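Long-range contacts in amidase, hydantoinase/carbamoylase family (Burkholderia vietnamiensis, PDB 5I4M), which probably hydrolyses N-carbamoyl-L-amino acids, as a peptidase M20-family amidase that uses two zinc ions per subunit: residues A206-H211 with H423-R428; A361-F366 with A418-H423. All blocks are in the same frame, centred on the assembly; numbering follows the deposited sequence.

Interaction 1 of 2, residues A206-H211 with H423-R428. With ZN (zinc ion), chain C.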
loop_
_atom_site.group_PDB
_atom_site.type_symbol
_atom_site.label_atom_id
_atom_site.label_comp_id
_atom_site.label_asym_id
_atom_site.label_seq_id
_atom_site.Cartn_x
_atom_site.Cartn_y
_atom_site.Cartn_z
ATOM N N ALA A 206 -38.578 18.102 8.921
ATOM C CA ALA A 206 -37.345 18.872 9.024
ATOM C C ALA A 206 -36.261 17.940 9.530
ATOM O O ALA A 206 -36.550 16.913 10.147
ATOM C CB ALA A 206 -37.491 20.077 9.958
ATOM N N ALA A 207 -35.008 18.314 9.271
ATOM C CA ALA A 207 -33.867 17.510 9.688
ATOM C C ALA A 207 -32.769 18.429 10.203
ATOM O O ALA A 207 -32.562 19.520 9.666
ATOM C CB ALA A 207 -33.339 16.652 8.534
ATOM N N PHE A 208 -32.099 18.004 11.276
ATOM C CA PHE A 208 -30.954 18.715 11.825
ATOM C C PHE A 208 -29.879 17.690 12.148
ATOM O O PHE A 208 -30.187 16.629 12.687
ATOM C CB PHE A 208 -31.299 19.483 13.114
ATOM C CG PHE A 208 -32.321 20.564 12.939
ATOM C CD1 PHE A 208 -31.933 21.857 12.626
ATOM C CD2 PHE A 208 -33.669 20.295 13.111
ATOM C CE1 PHE A 208 -32.876 22.861 12.464
ATOM C CE2 PHE A 208 -34.615 21.284 12.964
ATOM C CZ PHE A 208 -34.220 22.577 12.637
ATOM N N GLU A 209 -28.624 18.005 11.839
ATOM C CA GLU A 209 -27.507 17.164 12.253
ATOM C C GLU A 209 -26.524 17.986 13.080
ATOM O O GLU A 209 -26.089 19.066 12.668
ATOM C CB GLU A 209 -26.799 16.529 11.050
ATOM C CG GLU A 209 -25.557 15.690 11.443
ATOM C CD GLU A 209 -25.038 14.832 10.305
ATOM O OE1 GLU A 209 -25.627 14.900 9.210
ATOM O OE2 GLU A 209 -24.062 14.067 10.507
ATOM N N LEU A 210 -26.187 17.466 14.247
ATOM C CA LEU A 210 -25.198 18.042 15.146
ATOM C C LEU A 210 -23.852 17.358 14.900
ATOM O O LEU A 210 -23.786 16.126 14.817
ATOM C CB LEU A 210 -25.669 17.846 16.594
ATOM C CG LEU A 210 -24.694 18.108 17.738
ATOM C CD1 LEU A 210 -24.312 19.569 17.783
ATOM C CD2 LEU A 210 -25.347 17.664 19.058
ATOM N N HIS A 211 -22.785 18.145 14.755
ATOM C CA HIS A 211 -21.486 17.574 14.391
ATOM C C HIS A 211 -20.370 18.476 14.897
ATOM O O HIS A 211 -20.560 19.683 15.050
ATOM C CB HIS A 211 -21.377 17.428 12.870
ATOM C CG HIS A 211 -20.449 16.344 12.419
ATOM N ND1 HIS A 211 -19.075 16.463 12.479
ATOM C CD2 HIS A 211 -20.701 15.131 11.867
ATOM C CE1 HIS A 211 -18.522 15.364 11.986
ATOM N NE2 HIS A 211 -19.486 14.541 11.611
ATOM N N HIS A 423 -33.370 22.521 21.124
ATOM C CA HIS A 423 -34.363 23.566 20.913
ATOM C C HIS A 423 -34.673 23.805 19.446
ATOM O O HIS A 423 -35.820 24.135 19.116
ATOM C CB HIS A 423 -33.935 24.842 21.618
ATOM C CG HIS A 423 -34.330 24.833 23.057
ATOM N ND1 HIS A 423 -35.533 25.342 23.493
ATOM C CD2 HIS A 423 -33.746 24.264 24.137
ATOM C CE1 HIS A 423 -35.642 25.146 24.796
ATOM N NE2 HIS A 423 -34.571 24.493 25.212
ATOM N N ALA A 424 -33.700 23.635 18.555
ATOM C CA ALA A 424 -34.011 23.728 17.134
ATOM C C ALA A 424 -34.997 22.644 16.732
ATOM O O ALA A 424 -35.945 22.899 15.978
ATOM C CB ALA A 424 -32.731 23.629 16.306
ATOM N N MET A 425 -34.793 21.425 17.229
ATOM C CA MET A 425 -35.731 20.346 16.942
ATOM C C MET A 425 -37.086 20.624 17.573
ATOM O O MET A 425 -38.129 20.445 16.930
ATOM C CB MET A 425 -35.171 19.013 17.437
ATOM C CG MET A 425 -33.962 18.533 16.656
ATOM S SD MET A 425 -33.472 16.894 17.219
ATOM C CE MET A 425 -34.869 15.910 16.673
ATOM N N LEU A 426 -37.092 21.061 18.836
ATOM C CA LEU A 426 -38.356 21.392 19.492
ATOM C C LEU A 426 -39.116 22.451 18.715
ATOM O O LEU A 426 -40.340 22.361 18.553
ATOM C CB LEU A 426 -38.103 21.884 20.913
ATOM C CG LEU A 426 -38.203 20.853 22.023
ATOM C CD1 LEU A 426 -37.832 21.515 23.338
ATOM C CD2 LEU A 426 -39.610 20.271 22.076
ATOM N N SER A 427 -38.405 23.467 18.233
ATOM C CA SER A 427 -39.054 24.538 17.492
ATOM C C SER A 427 -39.843 23.992 16.308
ATOM O O SER A 427 -40.984 24.402 16.068
ATOM C CB SER A 427 -38.004 25.546 17.033
ATOM O OG SER A 427 -38.607 26.642 16.377
ATOM N N ARG A 428 -39.268 23.050 15.569
ATOM C CA ARG A 428 -39.963 22.543 14.397
ATOM C C ARG A 428 -40.938 21.419 14.728
ATOM O O ARG A 428 -41.983 21.302 14.075
ATOM C CB ARG A 428 -38.941 22.074 13.362
ATOM C CG ARG A 428 -37.864 23.126 13.111
ATOM C CD ARG A 428 -37.763 23.498 11.661
ATOM N NE ARG A 428 -39.052 23.848 11.076
ATOM C CZ ARG A 428 -39.246 24.014 9.771
ATOM N NH1 ARG A 428 -38.236 23.865 8.919
ATOM N NH2 ARG A 428 -40.449 24.327 9.309
HETATM ZN ZN ZN C . -18.885 12.869 10.246
HETATM O O HOH W 1 -20.653 13.316 9.042
#
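Phe208, on strand 206-212, packs against Ala424, Met425 and Arg428 of the C-terminal helix 411-429, a strand-helix contact in the alpha/beta zinc domain of the M20 family. The two short segments run antiparallel at 176°, with their axes 9.2 Å apart. The tight part lies around the phenylalanine ring. CG of Phe208 stands anti to its own carbonyl carbon (chi1 -63°), which carries the ring out to the helix. The methyl CB of Ala424 sits over one face, a CH-pi contact 4.1 Å from the ring centroid and nearer the rim than the middle. At the ring's edge, in its plane, comes the aliphatic part of Arg428, whose CG is 3.7 Å from Phe208 CZ. Met425 lies alongside, running counter to the phenylalanine side chain, and touches the ring with its CG, 4.0 Å from CD2 of Phe208. Cys355 and Val359 of helix 353-365 also pack on this ring, so it is gripped by two helices.

The looser part is at the strand's start, where a single methyl meets a partly exposed arginine. Bends at chi2 and chi3 fold the Arg428 chain, and its CD comes to rest 3.8 Å from Ala206 CB. Beyond that the guanidinium, its plane turned 71° from the phenylalanine ring, is drawn off by a salt bridge from NE to Glu431.

Toward its C-terminal end the strand leaves the helix and reaches the metal site. There His211 binds a zinc ion that Asp115 and His104 also hold, and its NE2 lies 2.2 Å from the metal, the same length as the bond from water 1.

Interaction 2 of 2, residues A361-F366 with A418-H423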
loop_
_atom_site.group_PDB
_atom_site.type_symbol
_atom_site.label_atom_id
_atom_site.label_comp_id
_atom_site.label_asym_id
_atom_site.label_seq_id
_atom_site.Cartn_x
_atom_site.Cartn_y
_atom_site.Cartn_z
ATOM N N ALA A 361 -31.545 30.865 16.630
ATOM C CA ALA A 361 -32.434 31.217 17.738
ATOM C C ALA A 361 -32.140 30.377 18.972
ATOM O O ALA A 361 -32.182 30.881 20.104
ATOM C CB ALA A 361 -33.894 31.046 17.319
ATOM N N ALA A 362 -31.847 29.091 18.775
ATOM C CA ALA A 362 -31.533 28.229 19.908
ATOM C C ALA A 362 -30.221 28.630 20.562
ATOM O O ALA A 362 -30.104 28.604 21.793
ATOM C CB ALA A 362 -31.486 26.768 19.471
ATOM N N ALA A 363 -29.218 28.996 19.761
ATOM C CA ALA A 363 -27.966 29.482 20.335
ATOM C C ALA A 363 -28.191 30.748 21.148
ATOM O O ALA A 363 -27.660 30.889 22.259
ATOM C CB ALA A 363 -26.944 29.731 19.227
ATOM N N ASP A 364 -28.981 31.682 20.612
ATOM C CA ASP A 364 -29.255 32.919 21.331
ATOM C C ASP A 364 -30.039 32.657 22.606
ATOM O O ASP A 364 -29.820 33.338 23.612
ATOM C CB ASP A 364 -30.001 33.901 20.425
ATOM C CG ASP A 364 -29.089 34.563 19.391
ATOM O OD1 ASP A 364 -27.862 34.668 19.633
ATOM O OD2 ASP A 364 -29.601 34.997 18.337
ATOM N N ARG A 365 -30.930 31.663 22.594
ATOM C CA ARG A 365 -31.730 31.374 23.779
ATOM C C ARG A 365 -30.842 31.063 24.975
ATOM O O ARG A 365 -31.111 31.512 26.094
ATOM C CB ARG A 365 -32.677 30.207 23.501
ATOM C CG ARG A 365 -33.285 29.591 24.756
ATOM C CD ARG A 365 -34.112 28.357 24.429
ATOM N NE ARG A 365 -35.137 28.649 23.429
ATOM C CZ ARG A 365 -36.388 28.993 23.713
ATOM N NH1 ARG A 365 -36.791 29.091 24.974
ATOM N NH2 ARG A 365 -37.243 29.238 22.729
ATOM N N PHE A 366 -29.777 30.301 24.756
ATOM C CA PHE A 366 -28.850 29.940 25.819
ATOM C C PHE A 366 -27.709 30.934 25.980
ATOM O O PHE A 366 -26.844 30.722 26.830
ATOM C CB PHE A 366 -28.284 28.533 25.571
ATOM C CG PHE A 366 -29.281 27.435 25.819
ATOM C CD1 PHE A 366 -30.149 27.027 24.815
ATOM C CD2 PHE A 366 -29.365 26.825 27.064
ATOM C CE1 PHE A 366 -31.079 26.021 25.044
ATOM C CE2 PHE A 366 -30.294 25.817 27.304
ATOM C CZ PHE A 366 -31.151 25.415 26.295
ATOM N N ALA A 418 -25.745 20.149 22.020
ATOM C CA ALA A 418 -26.947 19.352 22.244
ATOM C C ALA A 418 -28.115 20.210 22.711
ATOM O O ALA A 418 -29.266 19.912 22.377
ATOM C CB ALA A 418 -26.662 18.237 23.259
ATOM N N ASN A 419 -27.851 21.262 23.495
ATOM C CA ASN A 419 -28.922 22.190 23.849
ATOM C C ASN A 419 -29.470 22.895 22.614
ATOM O O ASN A 419 -30.688 23.088 22.480
ATOM C CB ASN A 419 -28.418 23.203 24.876
ATOM C CG ASN A 419 -28.512 22.677 26.296
ATOM O OD1 ASN A 419 -29.414 21.904 26.619
ATOM N ND2 ASN A 419 -27.583 23.092 27.152
ATOM N N VAL A 420 -28.590 23.281 21.695
ATOM C CA VAL A 420 -29.048 23.961 20.488
ATOM C C VAL A 420 -29.836 22.999 19.608
ATOM O O VAL A 420 -30.896 23.347 19.070
ATOM C CB VAL A 420 -27.841 24.572 19.755
ATOM C CG1 VAL A 420 -28.247 25.078 18.377
ATOM C CG2 VAL A 420 -27.244 25.697 20.605
ATOM N N LEU A 421 -29.340 21.771 19.456
ATOM C CA LEU A 421 -30.083 20.758 18.711
ATOM C C LEU A 421 -31.455 20.528 19.333
ATOM O O LEU A 421 -32.470 20.485 18.632
ATOM C CB LEU A 421 -29.292 19.448 18.674
ATOM C CG LEU A 421 -30.000 18.295 17.960
ATOM C CD1 LEU A 421 -30.083 18.594 16.469
ATOM C CD2 LEU A 421 -29.303 16.948 18.208
ATOM N N LEU A 422 -31.493 20.371 20.658
ATOM C CA LEU A 422 -32.752 20.176 21.371
ATOM C C LEU A 422 -33.767 21.254 21.026
ATOM O O LEU A 422 -34.915 20.955 20.675
ATOM C CB LEU A 422 -32.494 20.161 22.881
ATOM C CG LEU A 422 -33.713 20.141 23.807
ATOM C CD1 LEU A 422 -34.551 18.886 23.569
ATOM C CD2 LEU A 422 -33.281 20.239 25.281
ATOM N N HIS A 423 -33.370 22.521 21.124
ATOM C CA HIS A 423 -34.363 23.566 20.913
ATOM C C HIS A 423 -34.673 23.805 19.446
ATOM O O HIS A 423 -35.820 24.135 19.116
ATOM C CB HIS A 423 -33.935 24.842 21.618
ATOM C CG HIS A 423 -34.330 24.833 23.057
ATOM N ND1 HIS A 423 -35.533 25.342 23.493
ATOM C CD2 HIS A 423 -33.746 24.264 24.137
ATOM C CE1 HIS A 423 -35.642 25.146 24.796
ATOM N NE2 HIS A 423 -34.571 24.493 25.212
#
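A helix-helix crossing in the M20 zinc domain brings the end of helix 353-365 against helix 411-429, with the short axes 8.4 Å apart and inclined at 123°. The backbones come nearest at Ala362 and Val420. On the helix 353-365 side the crossing is made by alanines: Ala362 CB lies 3.5 Å from the carbonyl O of Val420 and also touches Val420 CG1 and His423 CB. The other branch, CG2 of Val420, rests on the backbone of Ala363.

Beside this close crossing, four flat groups pack together. Phe366 turns one ring face to Asn419: the CB of the asparagine makes a CH-pi contact 3.9 Å from the centroid, and its amide lies stacked on the ring, the two planes only 8° apart. With its edge the same phenylalanine approaches the face of His423 in an offset edge-to-face pair, planes at 70°, and Phe366 CE1 comes to 3.3 Å from His423 CD2. Arg365 lies across the imidazole, its guanidinium nearly parallel to it. With CG anti to the backbone N and a bend at chi3, the chain lays CD over the ring face, 3.6 Å from the centroid. NE follows close to ND1 of His423, but the angle is too poor for a hydrogen bond.

The polar tips are hydrogen-bonded to the N-terminal segment of the chain: His423 NE2 to Ile25 O, Asn419 OD1 to Val27 N, and Arg365 NH1 to Asp22 O. The Tyr368 ring meets that of Phe366 with the planes nearly parallel, and its OH is hydrogen-bonded to Asn419 ND2. Past the crossing, Leu421 and Leu422 pack on helix 117-132, and Leu421 also reaches strand 206-212.

Interactions 1 and 2 use successive turns of helix 411-429 and share His423; their centres are about 9 Å apart. Helix 411-429 packs on both strand 206-212 and helix 353-365, and those two also meet each other through Phe208. Leu421 joins the two contacts directly: its CD1 lies 3.7 Å from Phe208 CB, and its CD2 packs against Leu210 CB. Ala362 CB, from interaction 2, approaches Ala424 N at 3.9 Å. Only interaction 1 includes an active-site residue, His211, which binds zinc and touches the 3-phosphoglyceric acid. The helix packing stands off from that site, with the Val420 side chain about 12 Å from that of His211.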